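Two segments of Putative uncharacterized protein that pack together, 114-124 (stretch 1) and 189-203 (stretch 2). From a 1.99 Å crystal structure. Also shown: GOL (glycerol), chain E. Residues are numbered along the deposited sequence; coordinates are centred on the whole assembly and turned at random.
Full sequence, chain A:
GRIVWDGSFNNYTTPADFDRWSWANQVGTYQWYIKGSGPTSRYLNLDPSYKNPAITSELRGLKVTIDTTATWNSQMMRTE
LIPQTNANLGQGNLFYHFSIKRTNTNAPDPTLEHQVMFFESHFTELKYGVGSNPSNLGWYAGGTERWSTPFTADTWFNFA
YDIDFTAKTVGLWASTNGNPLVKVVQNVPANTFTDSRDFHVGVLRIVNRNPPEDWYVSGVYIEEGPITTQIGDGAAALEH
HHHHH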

# COMPACT_ATOMS: atom_id res chain seq x y z
N HIS A 114 -4.48 -6.23 -11.27
CA HIS A 114 -3.63 -6.07 -10.08
C HIS A 114 -4.49 -5.73 -8.90
O HIS A 114 -5.46 -5.00 -9.04
CB HIS A 114 -2.67 -4.89 -10.21
CG HIS A 114 -1.82 -4.94 -11.42
ND1 HIS A 114 -2.32 -4.70 -12.67
CD2 HIS A 114 -0.50 -5.17 -11.58
CE1 HIS A 114 -1.35 -4.80 -13.56
NE2 HIS A 114 -0.23 -5.09 -12.92
N GLN A 115 -4.11 -6.24 -7.74
CA GLN A 115 -4.72 -5.84 -6.47
C GLN A 115 -3.60 -5.31 -5.60
O GLN A 115 -2.55 -5.96 -5.43
CB GLN A 115 -5.40 -7.03 -5.81
CG GLN A 115 -6.65 -7.52 -6.53
CD GLN A 115 -6.83 -9.01 -6.46
OE1 GLN A 115 -6.45 -9.65 -5.48
NE2 GLN A 115 -7.41 -9.60 -7.51
N VAL A 116 -3.80 -4.11 -5.07
CA VAL A 116 -2.74 -3.41 -4.39
C VAL A 116 -3.26 -2.79 -3.12
O VAL A 116 -4.38 -2.28 -3.10
CB VAL A 116 -2.16 -2.31 -5.28
CG1 VAL A 116 -0.90 -1.76 -4.67
CG2 VAL A 116 -1.89 -2.85 -6.69
N MSE A 117 -2.46 -2.84 -2.06
CA MSE A 117 -2.83 -2.24 -0.77
C MSE A 117 -4.17 -2.77 -0.31
O MSE A 117 -5.10 -2.03 -0.03
CB MSE A 117 -2.79 -0.70 -0.89
CG MSE A 117 -1.49 -0.11 -1.47
SE MSE A 117 0.15 -0.60 -0.45
CE MSE A 117 -0.55 -0.16 1.34
N PHE A 118 -4.26 -4.09 -0.21
CA PHE A 118 -5.52 -4.79 0.02
C PHE A 118 -5.53 -5.54 1.33
O PHE A 118 -4.51 -6.08 1.75
CB PHE A 118 -5.84 -5.78 -1.12
CG PHE A 118 -4.78 -6.85 -1.35
CD1 PHE A 118 -4.84 -8.07 -0.70
CD2 PHE A 118 -3.79 -6.65 -2.30
CE1 PHE A 118 -3.88 -9.06 -0.96
CE2 PHE A 118 -2.83 -7.63 -2.55
CZ PHE A 118 -2.88 -8.84 -1.90
N PHE A 119 -6.71 -5.59 1.95
CA PHE A 119 -6.95 -6.52 3.04
C PHE A 119 -7.17 -7.90 2.45
O PHE A 119 -7.60 -8.01 1.31
CB PHE A 119 -8.16 -6.11 3.86
CG PHE A 119 -7.94 -4.90 4.70
CD1 PHE A 119 -7.45 -5.01 5.98
CD2 PHE A 119 -8.22 -3.65 4.20
CE1 PHE A 119 -7.23 -3.90 6.75
CE2 PHE A 119 -8.03 -2.52 4.96
CZ PHE A 119 -7.53 -2.65 6.24
N GLU A 120 -6.91 -8.94 3.25
CA GLU A 120 -7.09 -10.33 2.82
C GLU A 120 -8.48 -10.57 2.21
O GLU A 120 -8.59 -11.21 1.15
CB GLU A 120 -6.86 -11.29 4.00
CG GLU A 120 -7.10 -12.76 3.72
CD GLU A 120 -6.09 -13.39 2.78
OE1 GLU A 120 -5.10 -12.76 2.35
OE2 GLU A 120 -6.27 -14.56 2.46
N SER A 121 -9.50 -10.02 2.84
CA SER A 121 -10.89 -10.18 2.39
C SER A 121 -11.27 -9.26 1.22
O SER A 121 -12.38 -9.32 0.70
CB SER A 121 -11.83 -9.90 3.55
OG SER A 121 -11.82 -8.50 3.86
N HIS A 122 -10.35 -8.38 0.84
CA HIS A 122 -10.55 -7.40 -0.23
C HIS A 122 -11.73 -6.47 0.04
O HIS A 122 -12.33 -5.94 -0.90
CB HIS A 122 -10.72 -8.10 -1.57
CG HIS A 122 -9.60 -9.02 -1.92
ND1 HIS A 122 -8.45 -8.58 -2.54
CD2 HIS A 122 -9.44 -10.35 -1.73
CE1 HIS A 122 -7.63 -9.60 -2.71
NE2 HIS A 122 -8.21 -10.69 -2.24
N PHE A 123 -12.04 -6.24 1.31
CA PHE A 123 -13.17 -5.39 1.63
C PHE A 123 -12.86 -3.95 1.19
O PHE A 123 -13.78 -3.18 0.92
CB PHE A 123 -13.58 -5.49 3.12
CG PHE A 123 -12.73 -4.69 4.07
CD1 PHE A 123 -12.93 -3.34 4.23
CD2 PHE A 123 -11.78 -5.32 4.88
CE1 PHE A 123 -12.18 -2.62 5.13
CE2 PHE A 123 -11.02 -4.61 5.78
CZ PHE A 123 -11.21 -3.25 5.90
N THR A 124 -11.58 -3.60 1.14
CA THR A 124 -11.13 -2.40 0.42
C THR A 124 -9.74 -2.66 -0.14
O THR A 124 -8.97 -3.44 0.43
CB THR A 124 -11.15 -1.13 1.30
OG1 THR A 124 -11.06 0.05 0.48
CG2 THR A 124 -10.02 -1.15 2.34
C1 GOL E . -1.30 -15.06 4.44
O1 GOL E . -1.19 -15.63 5.75
C2 GOL E . -2.54 -14.16 4.37
O2 GOL E . -2.74 -13.82 3.00
C3 GOL E . -2.37 -12.92 5.24
O3 GOL E . -3.51 -12.05 5.07
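Stretch 2, residues 189-203: PANTFTDSRDFHVGV

Stretch 2 runs antiparallel to stretch 1 and is paired with it through a short, interrupted ladder. Val203 lies beside Val116, His200 beside Phe118 and Phe199 beside Phe119. From Phe119 to His122 stretch 1 makes a type I turn, and the loop of stretch 2 that precedes its strand, Ala190 to Thr194, meets stretch 1 at Phe119, Ser121 and Phe123. The surface buried between the two, both sides summed, is 910 Å².

The ladder is broken by a matched pair of corners. Stretch 1 bends at Met117, whose phi and psi are both positive (55/56), and stretch 2 bends at Gly202, whose backbone angles (156/-154) would jam a CB against the preceding carbonyl. The two corners are tied together by Met117 N to Gly202 O at 3.2 Å. On the far side of the corners the pairing resumes with His200 N to Phe118 O at 2.8 Å, its return bond from Phe118 N to His200 O being weak at 3.4 Å, and then Glu120 N reaches Asp198 O at 3.0 Å.

Shape then follows from where the side chains go. The CB of Met117, a selenomethionine, points away from stretch 2, but three m rotamers curl the chain back, so that Met117 CE comes 3.7 Å from Phe199 CE2 and 4.1 Å from Val201 CG2. Phe119 and Phe199 share one face of the sheet, and the edge of the Phe199 ring is directed toward the face of Phe119, with Phe119 CZ 3.6 Å from Phe199 CD1. Phe118 and His200 occupy the other face as an offset stack, centroids 4.6 Å apart and planes at 19°, with His200 CB over the face of the Phe118 ring.

The residue most covered by the other stretch is Phe123. It points toward stretch 2 and is cradled by Ala190 to Phe193: Thr192 CA sits almost squarely over the ring, 3.5 Å from the centroid of Phe123, while Ala190 CB is 4.1 Å from Phe123 CD1 and Asn191 O is 3.0 Å from Phe123 CB. The backbone of Thr192 thus serves as the wall for an aromatic knob. Where the loops do not close directly, water fills the gap: one water takes a bond from Ser121 OG at 2.7 Å and donates to Asn191 O at 2.6 Å and Phe193 O at 2.7 Å. At the edge of the His200 ring a glycerol, probably from the crystallisation liquor, is hydrogen-bonded, its O3 2.8 Å from His200 NE2.

The rule to read here is a paired corner, aromatics on both faces, and one phenylalanine seated on a loop backbone.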

# COMPACT_ATOMS: atom_id res chain seq x y z
N PRO A 189 -20.83 0.76 2.98
CA PRO A 189 -20.75 -0.50 3.73
C PRO A 189 -19.75 -1.51 3.18
O PRO A 189 -19.60 -1.65 1.98
CB PRO A 189 -22.18 -1.05 3.64
CG PRO A 189 -23.04 0.16 3.48
CD PRO A 189 -22.22 1.10 2.63
N ALA A 190 -19.05 -2.18 4.09
CA ALA A 190 -18.20 -3.30 3.72
C ALA A 190 -17.96 -4.14 4.95
O ALA A 190 -18.10 -3.66 6.08
CB ALA A 190 -16.87 -2.80 3.15
N ASN A 191 -17.59 -5.40 4.73
CA ASN A 191 -17.21 -6.26 5.84
C ASN A 191 -15.77 -5.94 6.24
O ASN A 191 -14.82 -6.46 5.67
CB ASN A 191 -17.39 -7.73 5.48
CG ASN A 191 -17.04 -8.66 6.63
OD1 ASN A 191 -16.63 -8.22 7.72
ND2 ASN A 191 -17.18 -9.95 6.40
N THR A 192 -15.64 -5.06 7.23
CA THR A 192 -14.35 -4.46 7.59
C THR A 192 -13.52 -5.30 8.56
O THR A 192 -12.58 -4.77 9.16
CB THR A 192 -14.57 -3.09 8.24
OG1 THR A 192 -15.51 -3.23 9.32
CG2 THR A 192 -15.11 -2.10 7.22
N PHE A 193 -13.84 -6.58 8.73
CA PHE A 193 -13.11 -7.38 9.67
C PHE A 193 -11.64 -7.46 9.26
O PHE A 193 -11.32 -7.78 8.12
CB PHE A 193 -13.65 -8.80 9.83
CG PHE A 193 -12.76 -9.65 10.71
CD1 PHE A 193 -12.78 -9.49 12.08
CD2 PHE A 193 -11.86 -10.55 10.15
CE1 PHE A 193 -11.95 -10.24 12.89
CE2 PHE A 193 -11.03 -11.30 10.96
CZ PHE A 193 -11.08 -11.15 12.33
N THR A 194 -10.77 -7.16 10.21
CA THR A 194 -9.36 -7.47 10.06
C THR A 194 -8.86 -8.15 11.33
O THR A 194 -9.33 -7.83 12.42
CB THR A 194 -8.53 -6.22 9.77
OG1 THR A 194 -7.15 -6.52 9.86
CG2 THR A 194 -8.84 -5.11 10.76
N ASP A 195 -7.92 -9.07 11.17
CA ASP A 195 -7.27 -9.73 12.32
C ASP A 195 -5.97 -9.01 12.73
O ASP A 195 -5.17 -9.54 13.50
CB ASP A 195 -7.01 -11.20 11.99
CG ASP A 195 -5.94 -11.41 10.91
OD1 ASP A 195 -5.32 -10.47 10.41
OD2 ASP A 195 -5.72 -12.57 10.57
N SER A 196 -5.77 -7.81 12.18
CA SER A 196 -4.59 -6.98 12.42
C SER A 196 -3.25 -7.57 11.93
O SER A 196 -2.21 -7.00 12.21
CB SER A 196 -4.50 -6.55 13.89
OG SER A 196 -5.69 -5.93 14.29
N ARG A 197 -3.29 -8.66 11.17
CA ARG A 197 -2.12 -9.15 10.45
C ARG A 197 -2.52 -9.62 9.06
O ARG A 197 -2.06 -10.66 8.57
CB ARG A 197 -1.42 -10.26 11.24
CG ARG A 197 -2.31 -11.46 11.51
CD ARG A 197 -1.65 -12.46 12.43
NE ARG A 197 -1.78 -12.05 13.83
CZ ARG A 197 -1.61 -12.86 14.87
NH1 ARG A 197 -1.31 -14.14 14.69
NH2 ARG A 197 -1.76 -12.38 16.11
N ASP A 198 -3.39 -8.83 8.43
CA ASP A 198 -3.93 -9.20 7.12
C ASP A 198 -4.09 -8.00 6.15
O ASP A 198 -4.83 -8.10 5.18
CB ASP A 198 -5.27 -9.92 7.30
CG ASP A 198 -6.34 -9.03 7.91
OD1 ASP A 198 -6.06 -7.83 8.12
OD2 ASP A 198 -7.45 -9.55 8.19
N PHE A 199 -3.37 -6.91 6.40
CA PHE A 199 -3.30 -5.83 5.45
C PHE A 199 -2.02 -5.94 4.62
O PHE A 199 -0.90 -5.97 5.16
CB PHE A 199 -3.38 -4.49 6.17
CG PHE A 199 -3.41 -3.32 5.22
CD1 PHE A 199 -4.50 -3.12 4.38
CD2 PHE A 199 -2.35 -2.43 5.17
CE1 PHE A 199 -4.52 -2.06 3.50
CE2 PHE A 199 -2.37 -1.36 4.29
CZ PHE A 199 -3.46 -1.18 3.45
N HIS A 200 -2.18 -5.99 3.30
CA HIS A 200 -1.10 -6.34 2.39
C HIS A 200 -0.49 -5.10 1.79
O HIS A 200 -1.06 -4.49 0.88
CB HIS A 200 -1.60 -7.30 1.31
CG HIS A 200 -2.02 -8.62 1.86
ND1 HIS A 200 -1.48 -9.82 1.45
CD2 HIS A 200 -2.88 -8.93 2.86
CE1 HIS A 200 -2.04 -10.81 2.12
NE2 HIS A 200 -2.89 -10.29 2.99
N VAL A 201 0.66 -4.70 2.33
CA VAL A 201 1.38 -3.56 1.81
C VAL A 201 2.22 -4.06 0.64
O VAL A 201 3.33 -4.54 0.82
CB VAL A 201 2.27 -2.92 2.88
CG1 VAL A 201 3.06 -1.77 2.30
CG2 VAL A 201 1.43 -2.44 4.06
N GLY A 202 1.68 -3.94 -0.56
CA GLY A 202 2.32 -4.49 -1.74
C GLY A 202 1.37 -4.78 -2.88
O GLY A 202 0.31 -4.16 -2.99
N VAL A 203 1.77 -5.73 -3.73
CA VAL A 203 1.13 -5.93 -5.03
C VAL A 203 0.95 -7.38 -5.35
O VAL A 203 1.88 -8.18 -5.19
CB VAL A 203 2.00 -5.36 -6.17
CG1 VAL A 203 1.25 -5.43 -7.49
CG2 VAL A 203 2.39 -3.94 -5.86
O HOH W 1 -9.33 -8.88 6.06
O HOH W 2 -13.11 -8.30 6.21